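Local structure of salivary protein FS50 (Xenopsylla cheopis, 5K6D) at residues 7-12 against 24-29. The protein is a flea salivary toxin that inhibits the host voltage-gated sodium channel Nav1.5. Residues are numbered along the deposited sequence; the frame is centred on the assembly and turned at random.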
loop_
_atom_site.group_PDB
_atom_site.type_symbol
_atom_site.label_atom_id
_atom_site.label_comp_id
_atom_site.label_asym_id
_atom_site.label_seq_id
_atom_site.Cartn_x
_atom_site.Cartn_y
_atom_site.Cartn_z
ATOM N N ARG A 7 -1.398 -2.391 10.119
ATOM C CA ARG A 7 -0.847 -1.084 9.787
ATOM C C ARG A 7 -0.622 -0.942 8.292
ATOM O O ARG A 7 -0.899 0.104 7.710
ATOM C CB ARG A 7 0.453 -0.854 10.540
ATOM C CG ARG A 7 0.258 -0.683 12.023
ATOM C CD ARG A 7 1.592 -0.540 12.706
ATOM N NE ARG A 7 2.247 0.734 12.409
ATOM C CZ ARG A 7 3.444 0.871 11.845
ATOM N NH1 ARG A 7 4.153 -0.190 11.452
ATOM N NH2 ARG A 7 3.934 2.090 11.678
ATOM N N CYS A 8 -0.129 -2.004 7.668
ATOM C CA CYS A 8 0.038 -2.004 6.226
ATOM C C CYS A 8 -1.283 -1.734 5.516
ATOM O O CYS A 8 -1.364 -0.838 4.662
ATOM C CB CYS A 8 0.631 -3.338 5.774
ATOM S SG CYS A 8 0.546 -3.667 4.014
ATOM N N LEU A 9 -2.313 -2.498 5.875
ATOM C CA LEU A 9 -3.563 -2.483 5.126
ATOM C C LEU A 9 -4.452 -1.288 5.454
ATOM O O LEU A 9 -4.919 -0.599 4.548
ATOM C CB LEU A 9 -4.333 -3.784 5.370
ATOM C CG LEU A 9 -3.646 -5.049 4.839
ATOM C CD1 LEU A 9 -4.448 -6.284 5.186
ATOM C CD2 LEU A 9 -3.442 -4.969 3.328
ATOM N N LYS A 10 -4.715 -1.049 6.735
ATOM C CA LYS A 10 -5.639 0.040 7.078
ATOM C C LYS A 10 -4.923 1.301 7.577
ATOM O O LYS A 10 -5.564 2.341 7.751
ATOM C CB LYS A 10 -6.690 -0.426 8.100
ATOM C CG LYS A 10 -6.178 -0.816 9.469
ATOM C CD LYS A 10 -7.344 -1.234 10.375
ATOM C CE LYS A 10 -6.894 -1.538 11.792
ATOM N NZ LYS A 10 -8.055 -1.940 12.634
ATOM N N GLY A 11 -3.615 1.224 7.801
ATOM C CA GLY A 11 -2.845 2.420 8.108
ATOM C C GLY A 11 -2.454 2.579 9.564
ATOM O O GLY A 11 -1.595 3.408 9.904
ATOM N N HIS A 12 -3.089 1.789 10.420
ATOM C CA HIS A 12 -2.890 1.832 11.864
ATOM C C HIS A 12 -3.298 0.468 12.399
ATOM O O HIS A 12 -3.866 -0.338 11.658
ATOM C CB HIS A 12 -3.728 2.943 12.492
ATOM C CG HIS A 12 -5.177 2.863 12.122
ATOM N ND1 HIS A 12 -6.101 2.190 12.891
ATOM C CD2 HIS A 12 -5.850 3.324 11.041
ATOM C CE1 HIS A 12 -7.288 2.261 12.311
ATOM N NE2 HIS A 12 -7.162 2.946 11.188
ATOM N N GLY A 24 -1.400 -11.563 -4.792
ATOM C CA GLY A 24 -1.547 -10.280 -5.456
ATOM C C GLY A 24 -0.860 -9.148 -4.716
ATOM O O GLY A 24 0.088 -9.359 -3.952
ATOM N N LEU A 25 -1.351 -7.933 -4.936
ATOM C CA LEU A 25 -0.849 -6.750 -4.253
ATOM C C LEU A 25 -1.565 -6.558 -2.926
ATOM O O LEU A 25 -2.707 -7.008 -2.764
ATOM C CB LEU A 25 -1.044 -5.510 -5.121
ATOM C CG LEU A 25 -0.461 -5.593 -6.531
ATOM C CD1 LEU A 25 -0.713 -4.286 -7.280
ATOM C CD2 LEU A 25 1.026 -5.927 -6.489
ATOM N N ALA A 26 -0.899 -5.892 -1.986
ATOM C CA ALA A 26 -1.526 -5.464 -0.740
ATOM C C ALA A 26 -2.149 -4.092 -0.926
ATOM O O ALA A 26 -1.475 -3.152 -1.372
ATOM C CB ALA A 26 -0.518 -5.432 0.382
ATOM N N THR A 27 -3.418 -3.958 -0.564
ATOM C CA THR A 27 -4.056 -2.656 -0.621
ATOM C C THR A 27 -3.793 -1.880 0.662
ATOM O O THR A 27 -4.335 -2.200 1.728
ATOM C CB THR A 27 -5.556 -2.776 -0.841
ATOM O OG1 THR A 27 -5.790 -3.476 -2.071
ATOM C CG2 THR A 27 -6.194 -1.394 -0.903
ATOM N N ALA A 28 -2.931 -0.877 0.554
ATOM C CA ALA A 28 -2.652 0.047 1.644
ATOM C C ALA A 28 -3.639 1.194 1.517
ATOM O O ALA A 28 -3.407 2.178 0.807
ATOM C CB ALA A 28 -1.218 0.525 1.589
ATOM N N LYS A 29 -4.768 1.022 2.177
ATOM C CA LYS A 29 -5.885 1.927 2.038
ATOM C C LYS A 29 -5.514 3.362 2.399
ATOM O O LYS A 29 -4.868 3.610 3.424
ATOM C CB LYS A 29 -7.036 1.459 2.920
ATOM C CG LYS A 29 -8.304 2.264 2.763
ATOM C CD LYS A 29 -9.407 1.679 3.625
ATOM C CE LYS A 29 -10.719 2.427 3.454
ATOM N NZ LYS A 29 -11.265 2.284 2.076
HETATM O O HOH W 1 -2.810 1.953 4.683
#
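The short N-terminal helix of FS50 lays C8 and L9 against strand 26-28, an outermost strand of the small three-stranded antiparallel sheet, and the two are joined mainly through backbone. Shortly before G11, the first residue to leave helical angles and one with positive phi, L9 O accepts a hydrogen bond from K29 N (2.9 Å, N-H...O angle 154°); the donor lies in the carbonyl plane, and K29 is the residue that follows the strand. C8 O meets A28 instead, taking a CA-H...O contact from A28 CA at 3.4 Å while A28 CB rests on the same oxygen. Water 1 lies within hydrogen-bonding distance of C8 O (3.1 Å) and K29 O (2.9 Å) and can bridge them beside the direct bond; C8 O also accepts from H48 NE2 of helix 38-51.

The side chain of L9 sets out from the helix pointing away from the strand, yet its CB still lies 4.0 Å from T27 O. CG stands anti to the carbonyl carbon (chi1 -65°), and CD1, anti to CA, is carried outward, which leaves CD2 turned to the strand. CD2 does the touching: it reaches T27 O at 3.3 Å and A26 CB at 4.2 Å. That A26 methyl, which points at the helix, also meets C8 SG. The sulfur, anti to its own backbone N (chi1 166°), continues into the disulfide with C53, just after helix 38-51.

Backbone pairing with C75 and C73 ties A26 and A28 to strand 73-76. The bond to the helix comes separately, from K29 just past the strand. Because the polar links across this contact run through main-chain atoms and a water, with methyl and sulfur packing beside them, its cohesion should depend little on side-chain charge.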